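Local coordinates for protein putative glucosidase lplD, ALPHA-GALACTURONIDASE (Bacillus subtilis, PDB 3FEF) that hydrolyses alpha-1,4-linked galacturonate, probably di-galacturonate in nature, as an NAD- and manganese-dependent family 4 glycoside hydrolase, at residues W243-V254 and E286-F297. Numbering follows the deposited sequence.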
loop_
_atom_site.group_PDB
_atom_site.type_symbol
_atom_site.label_atom_id
_atom_site.label_comp_id
_atom_site.label_asym_id
_atom_site.label_seq_id
_atom_site.Cartn_x
_atom_site.Cartn_y
_atom_site.Cartn_z
ATOM N N TRP A 243 -31.844 -19.278 28.060
ATOM C CA TRP A 243 -30.549 -18.620 28.233
ATOM C C TRP A 243 -29.887 -18.929 29.591
ATOM O O TRP A 243 -28.680 -18.767 29.722
ATOM C CB TRP A 243 -30.659 -17.107 28.001
ATOM C CG TRP A 243 -31.399 -16.373 29.071
ATOM C CD1 TRP A 243 -32.749 -16.168 29.145
ATOM C CD2 TRP A 243 -30.828 -15.722 30.219
ATOM N NE1 TRP A 243 -33.050 -15.430 30.276
ATOM C CE2 TRP A 243 -31.886 -15.150 30.949
ATOM C CE3 TRP A 243 -29.518 -15.581 30.705
ATOM C CZ2 TRP A 243 -31.678 -14.442 32.142
ATOM C CZ3 TRP A 243 -29.311 -14.883 31.877
ATOM C CH2 TRP A 243 -30.386 -14.320 32.590
ATOM N N ARG A 244 -30.670 -19.380 30.582
ATOM C CA ARG A 244 -30.128 -19.729 31.902
ATOM C C ARG A 244 -29.556 -21.136 31.968
ATOM O O ARG A 244 -28.944 -21.486 32.956
ATOM C CB ARG A 244 -31.179 -19.629 33.005
ATOM C CG ARG A 244 -31.782 -18.272 33.217
ATOM C CD ARG A 244 -32.875 -18.337 34.279
ATOM N NE ARG A 244 -33.763 -17.187 34.180
ATOM C CZ ARG A 244 -33.493 -15.999 34.706
ATOM N NH1 ARG A 244 -34.347 -14.989 34.561
ATOM N NH2 ARG A 244 -32.363 -15.818 35.374
ATOM N N ASP A 245 -29.773 -21.949 30.945
ATOM C CA ASP A 245 -29.315 -23.336 31.004
ATOM C C ASP A 245 -27.837 -23.447 31.384
ATOM O O ASP A 245 -27.467 -24.309 32.169
ATOM C CB ASP A 245 -29.574 -24.095 29.686
ATOM C CG ASP A 245 -31.054 -24.181 29.324
ATOM O OD1 ASP A 245 -31.914 -23.954 30.209
ATOM O OD2 ASP A 245 -31.356 -24.477 28.140
ATOM N N SER A 246 -26.990 -22.591 30.823
ATOM C CA SER A 246 -25.570 -22.631 31.156
ATOM C C SER A 246 -24.898 -21.290 30.919
ATOM O O SER A 246 -25.484 -20.391 30.317
ATOM C CB SER A 246 -24.864 -23.685 30.326
ATOM O OG SER A 246 -24.592 -23.170 29.038
ATOM N N VAL A 247 -23.662 -21.164 31.390
ATOM C CA VAL A 247 -22.890 -19.942 31.178
ATOM C C VAL A 247 -22.635 -19.683 29.685
ATOM O O VAL A 247 -22.240 -18.590 29.295
ATOM C CB VAL A 247 -21.551 -19.977 31.945
ATOM C CG1 VAL A 247 -21.784 -20.408 33.372
ATOM C CG2 VAL A 247 -20.559 -20.901 31.272
ATOM N N PHE A 248 -22.894 -20.679 28.846
ATOM C CA PHE A 248 -22.623 -20.539 27.419
ATOM C C PHE A 248 -23.790 -19.977 26.619
ATOM O O PHE A 248 -23.620 -19.597 25.461
ATOM C CB PHE A 248 -22.176 -21.872 26.833
ATOM C CG PHE A 248 -20.891 -22.365 27.406
ATOM C CD1 PHE A 248 -19.703 -21.705 27.131
ATOM C CD2 PHE A 248 -20.865 -23.474 28.234
ATOM C CE1 PHE A 248 -18.513 -22.147 27.659
ATOM C CE2 PHE A 248 -19.666 -23.932 28.766
ATOM C CZ PHE A 248 -18.492 -23.267 28.489
ATOM N N CYS A 249 -24.959 -19.903 27.247
ATOM C CA CYS A 249 -26.191 -19.576 26.537
ATOM C C CYS A 249 -26.589 -18.113 26.626
ATOM O O CYS A 249 -26.111 -17.378 27.478
ATOM C CB CYS A 249 -27.342 -20.413 27.094
ATOM S SG CYS A 249 -27.151 -22.167 26.810
ATOM N N SER A 250 -27.500 -17.694 25.759
ATOM C CA SER A 250 -27.933 -16.309 25.792
ATOM C C SER A 250 -29.241 -16.177 25.050
ATOM O O SER A 250 -29.732 -17.140 24.487
ATOM C CB SER A 250 -26.882 -15.408 25.138
ATOM O OG SER A 250 -27.236 -15.093 23.793
ATOM N N ALA A 251 -29.810 -14.985 25.065
ATOM C CA ALA A 251 -30.957 -14.695 24.223
ATOM C C ALA A 251 -30.593 -13.666 23.137
ATOM O O ALA A 251 -31.466 -12.995 22.607
ATOM C CB ALA A 251 -32.134 -14.194 25.077
ATOM N N HIS A 252 -29.302 -13.522 22.842
ATOM C CA HIS A 252 -28.867 -12.688 21.722
ATOM C C HIS A 252 -29.223 -11.203 21.817
ATOM O O HIS A 252 -29.214 -10.498 20.802
ATOM C CB HIS A 252 -29.428 -13.264 20.435
ATOM C CG HIS A 252 -29.168 -14.722 20.296
ATOM N ND1 HIS A 252 -30.090 -15.679 20.669
ATOM C CD2 HIS A 252 -28.067 -15.396 19.885
ATOM C CE1 HIS A 252 -29.581 -16.878 20.455
ATOM N NE2 HIS A 252 -28.356 -16.735 19.979
ATOM N N ARG A 253 -29.560 -10.736 23.018
ATOM C CA ARG A 253 -29.820 -9.318 23.233
ATOM C C ARG A 253 -28.622 -8.449 22.862
ATOM O O ARG A 253 -28.786 -7.339 22.352
ATOM C CB ARG A 253 -30.226 -9.057 24.687
ATOM C CG ARG A 253 -31.611 -9.628 25.022
ATOM C CD ARG A 253 -32.323 -8.791 26.082
ATOM N NE ARG A 253 -32.652 -7.457 25.594
ATOM C CZ ARG A 253 -32.377 -6.350 26.274
ATOM N NH1 ARG A 253 -31.788 -6.441 27.463
ATOM N NH2 ARG A 253 -32.705 -5.167 25.785
ATOM N N VAL A 254 -27.421 -8.942 23.137
ATOM C CA VAL A 254 -26.223 -8.166 22.846
ATOM C C VAL A 254 -26.031 -8.066 21.328
ATOM O O VAL A 254 -25.717 -7.001 20.801
ATOM C CB VAL A 254 -24.955 -8.768 23.496
ATOM C CG1 VAL A 254 -23.709 -7.936 23.090
ATOM C CG2 VAL A 254 -25.096 -8.815 25.033
ATOM N N GLU A 286 -27.326 -10.299 33.543
ATOM C CA GLU A 286 -28.647 -10.928 33.630
ATOM C C GLU A 286 -29.719 -10.092 32.914
ATOM O O GLU A 286 -30.621 -10.645 32.297
ATOM C CB GLU A 286 -29.043 -11.284 35.081
ATOM C CG GLU A 286 -29.020 -10.120 36.059
ATOM C CD GLU A 286 -27.605 -9.707 36.446
ATOM O OE1 GLU A 286 -27.328 -8.489 36.482
ATOM O OE2 GLU A 286 -26.768 -10.600 36.705
ATOM N N VAL A 287 -29.618 -8.769 32.958
ATOM C CA VAL A 287 -30.531 -7.954 32.150
ATOM C C VAL A 287 -30.274 -8.157 30.658
ATOM O O VAL A 287 -31.198 -8.120 29.854
ATOM C CB VAL A 287 -30.386 -6.462 32.445
ATOM C CG1 VAL A 287 -31.013 -5.622 31.308
ATOM C CG2 VAL A 287 -31.003 -6.121 33.800
ATOM N N TRP A 288 -29.012 -8.375 30.286
ATOM C CA TRP A 288 -28.671 -8.550 28.885
ATOM C C TRP A 288 -28.789 -10.015 28.487
ATOM O O TRP A 288 -28.528 -10.391 27.353
ATOM C CB TRP A 288 -27.297 -7.929 28.574
ATOM C CG TRP A 288 -27.461 -6.444 28.522
ATOM C CD1 TRP A 288 -27.233 -5.562 29.531
ATOM C CD2 TRP A 288 -27.980 -5.678 27.423
ATOM N NE1 TRP A 288 -27.560 -4.290 29.127
ATOM C CE2 TRP A 288 -28.023 -4.333 27.838
ATOM C CE3 TRP A 288 -28.407 -6.000 26.129
ATOM C CZ2 TRP A 288 -28.468 -3.295 26.996
ATOM C CZ3 TRP A 288 -28.847 -4.976 25.298
ATOM C CH2 TRP A 288 -28.880 -3.640 25.739
ATOM N N LYS A 289 -29.189 -10.834 29.449
ATOM C CA LYS A 289 -29.510 -12.249 29.209
ATOM C C LYS A 289 -28.357 -13.132 28.719
ATOM O O LYS A 289 -28.532 -13.969 27.838
ATOM C CB LYS A 289 -30.745 -12.391 28.309
ATOM C CG LYS A 289 -31.964 -11.617 28.835
ATOM C CD LYS A 289 -33.262 -12.199 28.286
ATOM C CE LYS A 289 -34.488 -11.594 28.958
ATOM N NZ LYS A 289 -35.642 -12.537 28.826
ATOM N N PHE A 290 -27.193 -12.979 29.334
ATOM C CA PHE A 290 -26.080 -13.898 29.087
ATOM C C PHE A 290 -25.332 -14.011 30.404
ATOM O O PHE A 290 -25.744 -13.403 31.377
ATOM C CB PHE A 290 -25.175 -13.378 27.954
ATOM C CG PHE A 290 -24.344 -12.181 28.343
ATOM C CD1 PHE A 290 -24.917 -10.935 28.456
ATOM C CD2 PHE A 290 -22.976 -12.315 28.595
ATOM C CE1 PHE A 290 -24.143 -9.834 28.811
ATOM C CE2 PHE A 290 -22.205 -11.221 28.966
ATOM C CZ PHE A 290 -22.792 -9.982 29.080
ATOM N N HIS A 291 -24.248 -14.773 30.452
ATOM C CA HIS A 291 -23.519 -14.970 31.703
ATOM C C HIS A 291 -22.040 -14.622 31.594
ATOM O O HIS A 291 -21.465 -14.588 30.505
ATOM C CB HIS A 291 -23.574 -16.436 32.138
ATOM C CG HIS A 291 -24.938 -17.041 32.091
ATOM N ND1 HIS A 291 -25.744 -17.135 33.204
ATOM C CD2 HIS A 291 -25.627 -17.618 31.073
ATOM C CE1 HIS A 291 -26.879 -17.732 32.870
ATOM N NE2 HIS A 291 -26.830 -18.043 31.587
ATOM N N LEU A 292 -21.417 -14.410 32.748
ATOM C CA LEU A 292 -19.977 -14.386 32.819
ATOM C C LEU A 292 -19.573 -15.830 33.059
ATOM O O LEU A 292 -20.390 -16.629 33.481
ATOM C CB LEU A 292 -19.522 -13.512 33.978
ATOM C CG LEU A 292 -20.162 -12.136 34.133
ATOM C CD1 LEU A 292 -19.583 -11.468 35.362
ATOM C CD2 LEU A 292 -19.947 -11.255 32.888
ATOM N N THR A 293 -18.334 -16.178 32.765
ATOM C CA THR A 293 -17.814 -17.494 33.106
ATOM C C THR A 293 -16.754 -17.342 34.188
ATOM O O THR A 293 -15.623 -16.955 33.893
ATOM C CB THR A 293 -17.160 -18.170 31.896
ATOM O OG1 THR A 293 -18.131 -18.341 30.863
ATOM C CG2 THR A 293 -16.574 -19.538 32.280
ATOM N N PRO A 294 -17.110 -17.661 35.441
ATOM C CA PRO A 294 -16.180 -17.509 36.558
ATOM C C PRO A 294 -15.164 -18.630 36.512
ATOM O O PRO A 294 -15.455 -19.694 35.961
ATOM C CB PRO A 294 -17.083 -17.670 37.796
ATOM C CG PRO A 294 -18.454 -18.175 37.282
ATOM C CD PRO A 294 -18.307 -18.449 35.806
ATOM N N ILE A 295 -13.985 -18.431 37.091
ATOM C CA ILE A 295 -12.966 -19.478 36.989
ATOM C C ILE A 295 -13.351 -20.761 37.721
ATOM O O ILE A 295 -12.848 -21.831 37.404
ATOM C CB ILE A 295 -11.596 -19.014 37.457
ATOM C CG1 ILE A 295 -11.113 -17.869 36.561
ATOM C CG2 ILE A 295 -10.596 -20.176 37.413
ATOM C CD1 ILE A 295 -11.313 -18.133 35.068
ATOM N N SER A 296 -14.241 -20.648 38.699
ATOM C CA SER A 296 -14.703 -21.811 39.442
ATOM C C SER A 296 -15.480 -22.749 38.517
ATOM O O SER A 296 -15.394 -23.970 38.639
ATOM C CB SER A 296 -15.595 -21.365 40.594
ATOM O OG SER A 296 -16.708 -20.663 40.078
ATOM N N PHE A 297 -16.235 -22.173 37.584
ATOM C CA PHE A 297 -16.946 -22.991 36.634
ATOM C C PHE A 297 -15.949 -23.853 35.873
ATOM O O PHE A 297 -16.201 -25.033 35.624
ATOM C CB PHE A 297 -17.762 -22.156 35.650
ATOM C CG PHE A 297 -18.363 -22.979 34.545
ATOM C CD1 PHE A 297 -19.614 -23.551 34.691
ATOM C CD2 PHE A 297 -17.655 -23.221 33.385
ATOM C CE1 PHE A 297 -20.162 -24.332 33.688
ATOM C CE2 PHE A 297 -18.194 -24.007 32.383
ATOM C CZ PHE A 297 -19.452 -24.561 32.538
HETATM O O HOH W 1 -23.884 -16.352 27.991
HETATM O O HOH W 2 -19.920 -16.571 29.932
#
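Two loops of the family 4 C-terminal domain, each running into a helix, are joined where Trp243 and His291 reach across from 243-254 and 286-297. The imidazole donates from NE2 to Trp243 O (2.7 Å), which lies in the ring plane. Trp243 CZ3 sits over one imidazole face and Val247 N over the other, so the imidazole lies between indole and Val247 backbone, its plane 34° from that of the indole. With CG between its backbone N and carbonyl carbon (chi1 71°), Trp243 lays its indole against Lys289, whose CA stands 3.7 Å from the centroid of the six-membered ring in a CH-pi contact; Arg244 CG covers the opposite face. A leucine here would probably leave Lys289 CA without its aromatic floor and strip the indole from one face of His291, though the bond to the main-chain O could remain.

Near the start of helix 253-262, Arg253 bends at chi2 and chi3 until its guanidinium lies flat on Trp288, planes 8° apart, in off-centre cation-pi contact with the six-membered ring. NH1 also donates to Val287 O (3.0 Å) from above the carbonyl plane, and NE is taken by Gly232 O. Between these two sites, Ala251 N donates to Lys289 O (3.2 Å). Beyond His291, toward helix 295-314, two waters bridge the loops: one links Val247 O and Cys249 O to His291 N, the other Val247 O to His291 O and Thr293 OG1, which is also hydrogen-bonded to Arg271. Val247 CG2 lies over the Phe297 ring face in a CH-pi contact, 4.0 Å from its centroid. Phe248 CE2 meets Phe297 CZ at 3.8 Å, and the Phe248 side chain lies about 7 Å from that of His170, the probable proton donor, and close to a bound sulfate, probably from the crystallisation liquor.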